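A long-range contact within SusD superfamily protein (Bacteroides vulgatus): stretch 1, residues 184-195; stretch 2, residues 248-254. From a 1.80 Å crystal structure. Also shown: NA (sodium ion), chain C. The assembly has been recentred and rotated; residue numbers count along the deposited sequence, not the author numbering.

Stretch 1 184-195: NGRMNKYAARAL
Stretch 2 248-254: SFFEIAN

What fills the apolar centre of the contact? Phe-249 does, at a corner of its chain (phi/psi -82/-42) that aims its CA-to-CB bond toward the other stretch. With chi1 m (-57°) and chi2 -64°, its ring lies along the first turns of the helix that begins at Lys-189. Phe-249 CD1 is 3.7 Å from Tyr-190 CB, Phe-249 CD2 is 3.6 Å from Ala-194 CB, and Phe-249 CB is 3.6 Å from Ala-191 CA. Tyr-190 O lies over one face of the ring. The backbones are close at Ala-191, whose CA is 4.8 Å from Phe-249 CA and whose CB is 3.8 Å from Phe-249 CB.

How does the next residue continue the packing? Phe-250, extended at -146/122, also has its CA-to-CB bond toward stretch 1, with chi1 t (177°) and chi2 35°. Met-187, a selenomethionine with rotamers m, t, m (-73°, -171°, -84°), places CG over one face of the ring: Met-187 CG is 3.8 Å from the centroid of the Phe-250 ring, 22° off the normal, a CH-pi contact in which a polarised methylene meets the aromatic electrons. Met-187 SE sits obliquely, 4.7 Å from the centroid of the Phe-250 ring. Gly-185 O approaches the ring edge, 3.5 Å from Phe-250 CE1, where the slightly positive ring hydrogens suit a carbonyl oxygen.

What sets the backbone path and register? Residues 184-188 form a loop, with Arg-186 at -132/168 and Met-187 at -83/139, and 189-195 are helical, with phi near -60° and psi near -45°; stretch 2 is extended after the corner, with Glu-251 at -135/154 and Ile-252 at -76/126. Met-187 CA is 5.4 Å from Phe-250 CA, and Gly-185 CA is 4.9 Å from Ala-253 CA; with Ala-191 beside Phe-249, one chain ascends in number as the other descends. Asn-188 (-116/-172, chi1 p at 66°) caps the helix: Ala-191 N donates to Asn-188 OD1 at 3.1 Å, satisfying an amide that lacks a helical partner.

How is the polar edge joined without a direct hydrogen bond between the stretches? Waters bridge the gap. The O of water 3 is 2.7 Å from Gly-185 O, to which it donates, and 2.9 Å from Ala-253 N, from which it accepts. Water 2 accepts from Gly-185 N and donates to Arg-186 O, its O 2.9 Å from each, while its bond from Glu-251 N, at 3.3 Å to the water O, is weak. Gly-185 (105/-9) brings its CA to 3.4 Å from Glu-251 O in a CA-H...O contact; a CB there would lie 3.4 Å from Ala-253 CB and jam against the preceding carbonyl oxygen.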

ATOM      1  N   ASN A 184      -6.522  -2.712  17.226  1.00 18.95           N
ATOM      2  CA  ASN A 184      -5.257  -3.073  16.589  1.00 17.77           C
ATOM      3  C   ASN A 184      -5.475  -4.216  15.623  1.00 16.49           C
ATOM      4  O   ASN A 184      -6.042  -5.232  16.002  1.00 17.01           O
ATOM      5  CB  ASN A 184      -4.201  -3.483  17.633  1.00 18.69           C
ATOM      6  CG  ASN A 184      -3.683  -2.326  18.459  1.00 21.77           C
ATOM      7  OD1 ASN A 184      -3.690  -1.161  18.044  1.00 20.52           O
ATOM      8  ND2 ASN A 184      -3.161  -2.660  19.633  1.00 17.41           N
ATOM      9  N   GLY A 185      -5.046  -4.043  14.372  1.00 15.48           N
ATOM     10  CA  GLY A 185      -5.244  -5.060  13.339  1.00 15.93           C
ATOM     11  C   GLY A 185      -6.361  -4.658  12.375  1.00 16.65           C
ATOM     12  O   GLY A 185      -6.567  -5.304  11.329  1.00 17.83           O
ATOM     13  N   ARG A 186      -7.084  -3.591  12.713  1.00 15.53           N
ATOM     14  CA  ARG A 186      -8.145  -3.077  11.854  1.00 14.56           C
ATOM     15  C   ARG A 186      -8.055  -1.555  11.663  1.00 16.78           C
ATOM     16  O   ARG A 186      -7.311  -0.867  12.369  1.00 17.66           O
ATOM     17  CB  ARG A 186      -9.509  -3.493  12.421  1.00 18.36           C
ATOM     18  CG  ARG A 186      -9.710  -5.022  12.457  1.00 18.06           C
ATOM     19  CD  ARG A 186     -10.890  -5.507  13.330  1.00 19.65           C
ATOM     20  NE  ARG A 186     -12.193  -4.922  13.012  1.00 17.45           N
ATOM     21  CZ  ARG A 186     -13.352  -5.317  13.558  1.00 24.37           C
ATOM     22  NH1 ARG A 186     -13.405  -6.346  14.393  1.00 17.06           N
ATOM     23  NH2 ARG A 186     -14.483  -4.696  13.261  1.00 20.80           N
HETATM   24  N   MSE A 187      -8.823  -1.038  10.708  1.00 15.49           N
HETATM   25  CA  MSE A 187      -8.884   0.386  10.447  1.00 15.90           C
HETATM   26  C   MSE A 187      -9.872   1.045  11.415  1.00 17.49           C
HETATM   27  O   MSE A 187     -10.960   0.513  11.666  1.00 16.94           O
HETATM   28  CB  MSE A 187      -9.337   0.652   8.994  1.00 12.20           C
HETATM   29  CG  MSE A 187      -8.257   0.324   7.983  1.00 13.12           C
HETATM   30 SE   MSE A 187      -8.635   0.876   6.206  0.75 14.39          SE
HETATM   31  CE  MSE A 187      -9.685  -0.643   5.669  1.00 18.01           C
ATOM     32  N   ASN A 188      -9.488   2.211  11.917  1.00 17.40           N
ATOM     33  CA  ASN A 188     -10.386   3.117  12.625  1.00 17.16           C
ATOM     34  C   ASN A 188     -10.503   4.418  11.820  1.00 19.16           C
ATOM     35  O   ASN A 188     -10.004   4.500  10.702  1.00 16.54           O
ATOM     36  CB  ASN A 188      -9.895   3.399  14.049  1.00 14.56           C
ATOM     37  CG  ASN A 188      -8.574   4.177  14.085  1.00 16.41           C
ATOM     38  OD1 ASN A 188      -7.939   4.367  13.066  1.00 14.65           O
ATOM     39  ND2 ASN A 188      -8.181   4.636  15.271  1.00 16.46           N
ATOM     40  N   LYS A 189     -11.152   5.425  12.385  1.00 18.59           N
ATOM     41  CA  LYS A 189     -11.396   6.686  11.655  1.00 16.05           C
ATOM     42  C   LYS A 189     -10.094   7.331  11.196  1.00 14.07           C
ATOM     43  O   LYS A 189     -10.007   7.843  10.080  1.00 13.05           O
ATOM     44  CB  LYS A 189     -12.204   7.651  12.525  1.00 15.56           C
ATOM     45  CG  LYS A 189     -12.714   8.888  11.794  1.00 16.72           C
ATOM     46  CD  LYS A 189     -13.586   9.720  12.748  1.00 20.63           C
ATOM     47  CE  LYS A 189     -13.958  11.031  12.122  1.00 22.89           C
ATOM     48  NZ  LYS A 189     -15.067  11.653  12.827  1.00 20.82           N
ATOM     49  N   TYR A 190      -9.061   7.285  12.033  1.00 13.78           N
ATOM     50  CA  TYR A 190      -7.778   7.825  11.620  1.00 12.41           C
ATOM     51  C   TYR A 190      -7.193   7.143  10.393  1.00 12.40           C
ATOM     52  O   TYR A 190      -6.710   7.824   9.481  1.00 13.37           O
ATOM     53  CB  TYR A 190      -6.779   7.798  12.758  1.00 16.35           C
ATOM     54  CG  TYR A 190      -6.987   8.841  13.811  1.00 16.57           C
ATOM     55  CD1 TYR A 190      -6.334  10.075  13.740  1.00 20.21           C
ATOM     56  CD2 TYR A 190      -7.745   8.561  14.932  1.00 20.67           C
ATOM     57  CE1 TYR A 190      -6.503  11.027  14.742  1.00 22.17           C
ATOM     58  CE2 TYR A 190      -7.903   9.485  15.941  1.00 22.27           C
ATOM     59  CZ  TYR A 190      -7.289  10.710  15.840  1.00 27.64           C
ATOM     60  OH  TYR A 190      -7.465  11.605  16.857  1.00 35.26           O
ATOM     61  N   ALA A 191      -7.216   5.810  10.375  1.00 13.88           N
ATOM     62  CA  ALA A 191      -6.767   5.013   9.248  1.00 12.90           C
ATOM     63  C   ALA A 191      -7.520   5.380   7.998  1.00 12.21           C
ATOM     64  O   ALA A 191      -6.935   5.578   6.905  1.00 12.90           O
ATOM     65  CB  ALA A 191      -6.963   3.483   9.556  1.00 13.33           C
ATOM     66  N   ALA A 192      -8.838   5.419   8.125  1.00 12.11           N
ATOM     67  CA  ALA A 192      -9.687   5.748   6.975  1.00 12.15           C
ATOM     68  C   ALA A 192      -9.399   7.132   6.388  1.00 14.56           C
ATOM     69  O   ALA A 192      -9.421   7.296   5.162  1.00 13.13           O
ATOM     70  CB  ALA A 192     -11.202   5.640   7.354  1.00 10.33           C
ATOM     71  N   ARG A 193      -9.157   8.125   7.250  1.00 13.63           N
ATOM     72  CA  ARG A 193      -8.769   9.460   6.779  1.00 14.60           C
ATOM     73  C   ARG A 193      -7.371   9.438   6.143  1.00 14.45           C
ATOM     74  O   ARG A 193      -7.147  10.095   5.138  1.00 12.82           O
ATOM     75  CB  ARG A 193      -8.812  10.494   7.925  1.00 14.33           C
ATOM     76  CG  ARG A 193     -10.224  10.684   8.530  1.00 14.34           C
ATOM     77  CD  ARG A 193     -10.150  11.459   9.834  1.00 14.78           C
ATOM     78  NE  ARG A 193      -9.787  12.853   9.615  1.00 14.16           N
ATOM     79  CZ  ARG A 193      -9.277  13.655  10.538  1.00 19.71           C
ATOM     80  NH1 ARG A 193      -8.965  13.196  11.762  1.00 17.46           N
ATOM     81  NH2 ARG A 193      -9.052  14.917  10.235  1.00 18.89           N
ATOM     82  N   ALA A 194      -6.443   8.661   6.703  1.00 11.97           N
ATOM     83  CA  ALA A 194      -5.115   8.555   6.110  1.00 12.50           C
ATOM     84  C   ALA A 194      -5.229   7.971   4.687  1.00 14.93           C
ATOM     85  O   ALA A 194      -4.604   8.470   3.744  1.00 11.96           O
ATOM     86  CB  ALA A 194      -4.171   7.712   7.009  1.00 11.94           C
ATOM     87  N   LEU A 195      -6.043   6.920   4.534  1.00 16.25           N
ATOM     88  CA  LEU A 195      -6.224   6.276   3.237  1.00 15.50           C
ATOM     89  C   LEU A 195      -6.861   7.261   2.228  1.00 14.21           C
ATOM     90  O   LEU A 195      -6.433   7.348   1.067  1.00 11.96           O
ATOM     91  CB  LEU A 195      -7.082   5.002   3.387  1.00 14.89           C
ATOM     92  CG  LEU A 195      -7.418   4.206   2.131  1.00 14.64           C
ATOM     93  CD1 LEU A 195      -6.179   3.800   1.356  1.00 11.81           C
ATOM     94  CD2 LEU A 195      -8.284   2.970   2.449  1.00 12.22           C
ATOM     95  N   SER A 248       1.359   3.767  13.622  1.00 14.06           N
ATOM     96  CA  SER A 248       0.561   2.807  12.886  1.00 14.30           C
ATOM     97  C   SER A 248      -0.933   3.070  13.038  1.00 13.21           C
ATOM     98  O   SER A 248      -1.494   2.869  14.129  1.00 14.71           O
ATOM     99  CB  SER A 248       0.866   1.389  13.369  1.00 15.57           C
ATOM    100  OG  SER A 248       0.103   0.453  12.620  1.00 13.68           O
ATOM    101  N   PHE A 249      -1.569   3.492  11.950  1.00 13.29           N
ATOM    102  CA  PHE A 249      -3.040   3.605  11.911  1.00 14.57           C
ATOM    103  C   PHE A 249      -3.651   2.215  11.621  1.00 14.78           C
ATOM    104  O   PHE A 249      -4.689   1.817  12.195  1.00 13.82           O
ATOM    105  CB  PHE A 249      -3.544   4.539  10.804  1.00 13.35           C
ATOM    106  CG  PHE A 249      -3.017   5.950  10.852  1.00 18.29           C
ATOM    107  CD1 PHE A 249      -3.315   6.784  11.921  1.00 17.45           C
ATOM    108  CD2 PHE A 249      -2.259   6.468   9.786  1.00 17.85           C
ATOM    109  CE1 PHE A 249      -2.845   8.105  11.966  1.00 17.55           C
ATOM    110  CE2 PHE A 249      -1.810   7.802   9.812  1.00 18.06           C
ATOM    111  CZ  PHE A 249      -2.091   8.611  10.910  1.00 17.01           C
ATOM    112  N   PHE A 250      -3.019   1.502  10.693  1.00 13.65           N
ATOM    113  CA  PHE A 250      -3.500   0.191  10.261  1.00 15.14           C
ATOM    114  C   PHE A 250      -2.319  -0.689   9.930  1.00 15.65           C
ATOM    115  O   PHE A 250      -1.518  -0.336   9.053  1.00 13.65           O
ATOM    116  CB  PHE A 250      -4.403   0.357   9.019  1.00 15.06           C
ATOM    117  CG  PHE A 250      -4.918  -0.943   8.437  1.00 13.37           C
ATOM    118  CD1 PHE A 250      -5.233  -2.040   9.254  1.00 14.99           C
ATOM    119  CD2 PHE A 250      -5.097  -1.061   7.084  1.00 12.30           C
ATOM    120  CE1 PHE A 250      -5.696  -3.229   8.707  1.00 19.64           C
ATOM    121  CE2 PHE A 250      -5.568  -2.249   6.529  1.00 14.55           C
ATOM    122  CZ  PHE A 250      -5.845  -3.336   7.361  1.00 10.85           C
ATOM    123  N   GLU A 251      -2.199  -1.834  10.607  1.00 15.10           N
ATOM    124  CA  GLU A 251      -1.257  -2.864  10.166  1.00 15.87           C
ATOM    125  C   GLU A 251      -1.951  -4.213  10.230  1.00 14.27           C
ATOM    126  O   GLU A 251      -2.846  -4.402  11.055  1.00 15.44           O
ATOM    127  CB  GLU A 251       0.036  -2.862  10.984  1.00 12.96           C
ATOM    128  CG  GLU A 251      -0.122  -3.225  12.451  1.00 18.70           C
ATOM    129  CD  GLU A 251       1.112  -2.908  13.267  1.00 15.72           C
ATOM    130  OE1 GLU A 251       1.511  -1.723  13.305  1.00 17.56           O
ATOM    131  OE2 GLU A 251       1.670  -3.839  13.905  1.00 15.78           O
ATOM    132  N   ILE A 252      -1.498  -5.153   9.406  1.00 13.78           N
ATOM    133  CA  ILE A 252      -2.033  -6.530   9.392  1.00 14.29           C
ATOM    134  C   ILE A 252      -1.493  -7.303  10.607  1.00 17.09           C
ATOM    135  O   ILE A 252      -0.270  -7.387  10.830  1.00 16.96           O
ATOM    136  CB  ILE A 252      -1.641  -7.276   8.070  1.00 15.42           C
ATOM    137  CG1 ILE A 252      -2.097  -6.500   6.831  1.00 18.49           C
ATOM    138  CG2 ILE A 252      -2.173  -8.726   8.054  1.00 14.86           C
ATOM    139  CD1 ILE A 252      -3.654  -6.322   6.723  1.00 20.69           C
ATOM    140  N   ALA A 253      -2.392  -7.884  11.390  1.00 16.42           N
ATOM    141  CA  ALA A 253      -1.976  -8.607  12.587  1.00 18.14           C
ATOM    142  C   ALA A 253      -1.565 -10.030  12.183  1.00 18.13           C
ATOM    143  O   ALA A 253      -2.345 -10.782  11.594  1.00 22.11           O
ATOM    144  CB  ALA A 253      -3.095  -8.652  13.637  1.00 16.52           C
ATOM    145  N   ASN A 254      -0.344 -10.386  12.528  1.00 15.36           N
ATOM    146  CA  ASN A 254       0.215 -11.704  12.242  1.00 18.06           C
ATOM    147  C   ASN A 254       0.668 -12.289  13.568  1.00 19.08           C
ATOM    148  O   ASN A 254       0.816 -11.576  14.559  1.00 21.60           O
ATOM    149  CB  ASN A 254       1.391 -11.523  11.273  1.00 15.94           C
ATOM    150  CG  ASN A 254       1.924 -12.834  10.678  1.00 20.80           C
ATOM    151  OD1 ASN A 254       1.431 -13.931  10.955  1.00 18.12           O
ATOM    152  ND2 ASN A 254       2.962 -12.706   9.852  1.00 21.80           N
TER
HETATM  153 NA    NA C 502       2.620 -15.953  10.972  1.00 19.09          NA
HETATM  154  O   HOH W   1      -3.270   0.957  16.276  1.00 19.00           O
HETATM  155  O   HOH W   2      -4.515  -1.604  12.948  1.00 16.56           O
HETATM  156  O   HOH W   3      -5.212  -7.613  10.845  1.00 18.50           O
HETATM  157  O   HOH W   4       3.429 -18.249  11.261  1.00 16.45           O